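Local coordinates for protein TqaL (Neurospora crassa, PDB 7EEH) that binds an iron(III) ion and belongs to the 2OG-Fe dioxygenase family of the cupin clan, built around an antiparallel beta-sheet, at residues B[48-54]-B[126-132]; B[133-137]-B[190-194]. The protein carries 1 engineered substitution. All coordinates share one frame; numbering follows the deposited sequence.

Contact 1. Residues B[48-54]-B[126-132]; sequences LGATRAD and LNTAFQA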
loop_
_atom_site.group_PDB
_atom_site.type_symbol
_atom_site.label_atom_id
_atom_site.label_comp_id
_atom_site.label_asym_id
_atom_site.label_seq_id
_atom_site.Cartn_x
_atom_site.Cartn_y
_atom_site.Cartn_z
ATOM N N LEU B 48 12.029 7.666 4.290
ATOM C CA LEU B 48 12.416 8.601 5.333
ATOM C C LEU B 48 13.281 9.735 4.813
ATOM O O LEU B 48 13.460 10.728 5.527
ATOM C CB LEU B 48 13.198 7.895 6.447
ATOM C CG LEU B 48 12.386 6.887 7.206
ATOM C CD1 LEU B 48 13.167 6.287 8.416
ATOM C CD2 LEU B 48 11.152 7.708 7.541
ATOM N N GLY B 49 13.847 9.601 3.619
ATOM C CA GLY B 49 14.699 10.655 3.111
ATOM C C GLY B 49 16.080 10.241 2.638
ATOM O O GLY B 49 16.840 11.100 2.183
ATOM N N ALA B 50 16.430 8.959 2.727
ATOM C CA ALA B 50 17.732 8.510 2.236
ATOM C C ALA B 50 17.815 8.673 0.722
ATOM O O ALA B 50 16.872 8.339 0.005
ATOM C CB ALA B 50 17.968 7.038 2.590
ATOM N N THR B 51 18.960 9.155 0.225
ATOM C CA THR B 51 19.162 9.201 -1.214
ATOM C C THR B 51 19.878 7.940 -1.672
ATOM O O THR B 51 20.619 7.310 -0.910
ATOM C CB THR B 51 19.952 10.447 -1.641
ATOM O OG1 THR B 51 21.316 10.341 -1.197
ATOM C CG2 THR B 51 19.324 11.696 -1.052
ATOM N N ARG B 52 19.630 7.553 -2.921
ATOM C CA ARG B 52 20.296 6.359 -3.430
ATOM C C ARG B 52 21.802 6.553 -3.524
ATOM O O ARG B 52 22.557 5.585 -3.400
ATOM C CB ARG B 52 19.731 5.968 -4.785
ATOM C CG ARG B 52 18.234 5.850 -4.770
ATOM C CD ARG B 52 17.775 4.591 -5.464
ATOM N NE ARG B 52 16.390 4.734 -5.892
ATOM C CZ ARG B 52 15.481 3.774 -5.800
ATOM N NH1 ARG B 52 15.824 2.596 -5.292
ATOM N NH2 ARG B 52 14.237 3.996 -6.210
ATOM N N ALA B 53 22.256 7.786 -3.736
ATOM C CA ALA B 53 23.690 8.039 -3.705
ATOM C C ALA B 53 24.255 7.787 -2.311
ATOM O O ALA B 53 25.325 7.184 -2.169
ATOM C CB ALA B 53 23.975 9.469 -4.164
ATOM N N ASP B 54 23.537 8.217 -1.270
ATOM C CA ASP B 54 24.020 8.000 0.089
ATOM C C ASP B 54 23.935 6.536 0.502
ATOM O O ASP B 54 24.783 6.066 1.268
ATOM C CB ASP B 54 23.250 8.881 1.061
ATOM C CG ASP B 54 23.799 10.295 1.097
ATOM O OD1 ASP B 54 24.920 10.498 0.586
ATOM O OD2 ASP B 54 23.121 11.192 1.618
ATOM N N LEU B 126 26.534 12.875 8.137
ATOM C CA LEU B 126 25.708 13.645 7.212
ATOM C C LEU B 126 25.166 12.800 6.059
ATOM O O LEU B 126 24.475 13.326 5.182
ATOM C CB LEU B 126 26.489 14.850 6.668
ATOM C CG LEU B 126 26.998 15.857 7.713
ATOM C CD1 LEU B 126 27.543 17.140 7.048
ATOM C CD2 LEU B 126 25.930 16.200 8.747
ATOM N N ASN B 127 25.483 11.515 6.026
ATOM C CA ASN B 127 24.901 10.603 5.056
ATOM C C ASN B 127 23.414 10.437 5.371
ATOM O O ASN B 127 23.050 10.080 6.496
ATOM C CB ASN B 127 25.661 9.276 5.118
ATOM C CG ASN B 127 25.124 8.235 4.176
ATOM O OD1 ASN B 127 23.963 7.830 4.269
ATOM N ND2 ASN B 127 25.976 7.771 3.269
ATOM N N THR B 128 22.548 10.742 4.399
ATOM C CA THR B 128 21.106 10.724 4.666
ATOM C C THR B 128 20.559 9.323 4.928
ATOM O O THR B 128 19.474 9.199 5.516
ATOM C CB THR B 128 20.325 11.346 3.504
ATOM O OG1 THR B 128 20.536 10.562 2.318
ATOM C CG2 THR B 128 20.779 12.775 3.267
ATOM N N ALA B 129 21.243 8.276 4.470
ATOM C CA ALA B 129 20.832 6.918 4.815
ATOM C C ALA B 129 21.188 6.599 6.257
ATOM O O ALA B 129 20.366 6.038 6.993
ATOM C CB ALA B 129 21.466 5.891 3.868
ATOM N N PHE B 130 22.396 6.962 6.689
ATOM C CA PHE B 130 22.715 6.845 8.111
ATOM C C PHE B 130 21.720 7.622 8.964
ATOM O O PHE B 130 21.258 7.122 10.001
ATOM C CB PHE B 130 24.135 7.341 8.401
ATOM C CG PHE B 130 24.425 7.498 9.880
ATOM C CD1 PHE B 130 24.778 6.401 10.651
ATOM C CD2 PHE B 130 24.321 8.737 10.496
ATOM C CE1 PHE B 130 25.031 6.537 12.009
ATOM C CE2 PHE B 130 24.578 8.880 11.853
ATOM C CZ PHE B 130 24.932 7.781 12.612
ATOM N N GLN B 131 21.392 8.858 8.556
ATOM C CA GLN B 131 20.422 9.645 9.312
ATOM C C GLN B 131 19.066 8.949 9.342
ATOM O O GLN B 131 18.395 8.931 10.374
ATOM C CB GLN B 131 20.290 11.053 8.726
ATOM C CG GLN B 131 21.597 11.867 8.792
ATOM C CD GLN B 131 21.442 13.300 8.301
ATOM O OE1 GLN B 131 20.501 13.624 7.582
ATOM N NE2 GLN B 131 22.371 14.166 8.699
ATOM N N ALA B 132 18.651 8.369 8.219
ATOM C CA ALA B 132 17.394 7.627 8.202
ATOM C C ALA B 132 17.439 6.453 9.169
ATOM O O ALA B 132 16.435 6.136 9.814
ATOM C CB ALA B 132 17.084 7.145 6.788
#
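Asp-54 and Thr-128 meet with their side chains nearly perpendicular, and the hydroxyl of Thr-128 is shared between two partners. It donates to the carboxylate, Thr-128 OG1 to Asp-54 OD2 2.8 Å, on the anti lone pair turned from the other oxygen. Thr-128 OG1 also accepts from Thr-51 N at 3.0 Å with a fairly straight N-H (158°). With chi1 at 63°, Thr-128 OG1 lies between its own backbone N and carbonyl carbon, which presents it to both partners. Asp-54 OD2 takes a second bond from Thr-128 N, 2.9 Å away, but here the donor stands above the carboxylate plane, 53° out of it; two donors of Thr-128 thus grip this one oxygen. Asn-127 runs past Asp-54 in the opposite direction, sending Asn-127 ND2 almost in its own amide plane to Asp-54 O (2.9 Å). At its other end, Asn-127 OD1 accepts from Phe-130 N at 3.0 Å and weakly from Ala-129 N. Toward Leu-48 and Ala-132 the contact turns apolar: Ala-50 CB packs on Ala-129 CB at 3.9 Å, and Leu-48 CB on Ala-132 CB at 4.0 Å. Gly-49, in a Schellman motif at positive phi, ends helix 38-48. The arrangement is N-capping at two neighbouring helix starts: Thr-51 caps helix 52-58 through Asp-54 N, Asn-127 caps helix 128-141, and Asp-54 adds a carboxylate to the first turn of the latter.

Contact 2. Residues B[133-137]-B[190-194]; sequences LLVFK and HTMTT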
loop_
_atom_site.group_PDB
_atom_site.type_symbol
_atom_site.label_atom_id
_atom_site.label_comp_id
_atom_site.label_asym_id
_atom_site.label_seq_id
_atom_site.Cartn_x
_atom_site.Cartn_y
_atom_site.Cartn_z
ATOM N N LEU B 133 18.610 5.822 9.317
ATOM C CA LEU B 133 18.736 4.733 10.283
ATOM C C LEU B 133 18.494 5.220 11.704
ATOM O O LEU B 133 17.836 4.535 12.489
ATOM C CB LEU B 133 20.107 4.063 10.179
ATOM C CG LEU B 133 20.241 2.966 9.119
ATOM C CD1 LEU B 133 21.701 2.552 8.941
ATOM C CD2 LEU B 133 19.357 1.747 9.458
ATOM N N LEU B 134 19.021 6.395 12.058
ATOM C CA LEU B 134 18.768 6.949 13.386
ATOM C C LEU B 134 17.288 7.246 13.583
ATOM O O LEU B 134 16.719 6.941 14.634
ATOM C CB LEU B 134 19.588 8.222 13.596
ATOM C CG LEU B 134 21.076 8.091 13.942
ATOM C CD1 LEU B 134 21.714 9.462 13.895
ATOM C CD2 LEU B 134 21.271 7.458 15.320
ATOM N N VAL B 135 16.659 7.885 12.592
ATOM C CA VAL B 135 15.237 8.192 12.698
ATOM C C VAL B 135 14.442 6.901 12.860
ATOM O O VAL B 135 13.562 6.798 13.724
ATOM C CB VAL B 135 14.779 9.015 11.479
ATOM C CG1 VAL B 135 13.314 9.285 11.539
ATOM C CG2 VAL B 135 15.528 10.351 11.439
ATOM N N PHE B 136 14.751 5.899 12.034
ATOM C CA PHE B 136 14.094 4.596 12.122
ATOM C C PHE B 136 14.114 4.062 13.547
ATOM O O PHE B 136 13.075 3.671 14.094
ATOM C CB PHE B 136 14.789 3.615 11.171
ATOM C CG PHE B 136 14.356 2.156 11.311
ATOM C CD1 PHE B 136 13.265 1.667 10.597
ATOM C CD2 PHE B 136 15.099 1.265 12.069
ATOM C CE1 PHE B 136 12.910 0.319 10.665
ATOM C CE2 PHE B 136 14.758 -0.075 12.145
ATOM C CZ PHE B 136 13.652 -0.551 11.438
ATOM N N LYS B 137 15.293 4.035 14.164
ATOM C CA LYS B 137 15.409 3.472 15.509
ATOM C C LYS B 137 14.615 4.288 16.525
ATOM O O LYS B 137 13.913 3.721 17.372
ATOM C CB LYS B 137 16.880 3.389 15.928
ATOM C CG LYS B 137 17.055 2.790 17.323
ATOM C CD LYS B 137 18.510 2.521 17.723
ATOM C CE LYS B 137 18.529 1.659 19.006
ATOM N NZ LYS B 137 19.884 1.436 19.579
ATOM N N HIS B 190 18.209 -0.408 24.303
ATOM C CA HIS B 190 17.959 -0.956 22.972
ATOM C C HIS B 190 19.269 -0.988 22.204
ATOM O O HIS B 190 20.001 0.005 22.190
ATOM C CB HIS B 190 16.950 -0.111 22.173
ATOM C CG HIS B 190 15.646 0.102 22.868
ATOM N ND1 HIS B 190 14.632 -0.834 22.851
ATOM C CD2 HIS B 190 15.179 1.152 23.582
ATOM C CE1 HIS B 190 13.601 -0.374 23.537
ATOM N NE2 HIS B 190 13.910 0.829 23.996
ATOM N N THR B 191 19.550 -2.110 21.549
ATOM C CA THR B 191 20.738 -2.259 20.723
ATOM C C THR B 191 20.311 -2.586 19.297
ATOM O O THR B 191 19.450 -3.447 19.086
ATOM C CB THR B 191 21.673 -3.378 21.233
ATOM O OG1 THR B 191 22.136 -3.080 22.555
ATOM C CG2 THR B 191 22.903 -3.517 20.286
HETATM N N MSE B 192 20.904 -1.888 18.326
HETATM C CA MSE B 192 20.617 -2.103 16.907
HETATM C C MSE B 192 21.945 -2.340 16.186
HETATM O O MSE B 192 22.913 -1.576 16.368
HETATM C CB MSE B 192 19.873 -0.898 16.291
HETATM C CG MSE B 192 19.496 -1.082 14.818
HETATM SE SE MSE B 192 18.028 0.041 14.253
HETATM C CE MSE B 192 18.963 1.577 13.393
ATOM N N THR B 193 22.009 -3.405 15.392
ATOM C CA THR B 193 23.197 -3.752 14.620
ATOM C C THR B 193 22.800 -3.874 13.159
ATOM O O THR B 193 21.956 -4.707 12.808
ATOM C CB THR B 193 23.817 -5.055 15.112
ATOM O OG1 THR B 193 22.860 -6.115 14.972
ATOM C CG2 THR B 193 24.187 -4.923 16.580
ATOM N N THR B 194 23.409 -3.049 12.318
ATOM C CA THR B 194 23.054 -2.936 10.915
ATOM C C THR B 194 24.291 -3.262 10.092
ATOM O O THR B 194 25.371 -2.731 10.355
ATOM C CB THR B 194 22.535 -1.532 10.609
ATOM O OG1 THR B 194 21.270 -1.344 11.267
ATOM C CG2 THR B 194 22.368 -1.302 9.111
#
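Met-192, a selenomethionine on strand 190-199, packs against Leu-133, Phe-136 and Lys-137 of helix 128-141. Its SE lies beside the Phe-136 ring, with Met-192 SE 3.9 Å from Phe-136 CD2; 5.0 Å from SE to the ring centroid and 87° off the normal define an edge-on Met-aromatic contact. The bend at chi3 (98°) turns the terminal methyl toward the helix, where Met-192 CE packs against Lys-137 CB (3.7 Å) and closely on Leu-133 O (3.3 Å). Leu-133 also meets Thr-194 tip to tip, Leu-133 CD1 to Thr-194 CG2 at 3.9 Å. Lys-137 slides past Met-192 in the opposite direction, its fully extended chain carrying Lys-137 NZ to His-190 O at 3.0 Å; the amine approaches from above the carbonyl plane, 63° out of it. Further out, NZ has weak hydrogen bonds to Phe-274 O and Thr-276 OG1 on strand 267-277, while backbone bonds from His-190, Met-192 and Thr-194 to that strand hold the contact surface in place. His-190 ND1 is hydrogen-bonded to Tyr-28 OH, and Thr-191 OG1, directed away from the helix, to OD2 of the iron ligand Asp-186. The lysine's aliphatic part thus runs beside the selenomethionine while its buried amine ends among neutral oxygens; the off-axis carbonyl and two weak bonds would probably offset only part of the cost of burying a positive charge.

Overall arrangement
Helix 128-141 supplies one side of both contacts, in series along its length. Contact 1 uses its N-terminal part and is partly buried, its centre about 16 Å from the chain centre; contact 2 uses the residues that follow, its centre about 5 Å from the chain centre and all touching residues buried. Accordingly, contact 1 is mainly a network of four cross-segment hydrogen bonds around two helix N-termini with a small alanine-leucine patch, whereas contact 2 is apolar packing of a helix on a sheet with a single cross-segment hydrogen bond. They touch where Leu-48 CD1 approaches Phe-136 N (4.0 Å). The helix thus joins the outer helices to the sheet, whose strand 190-199 turns Thr-191 toward the iron site.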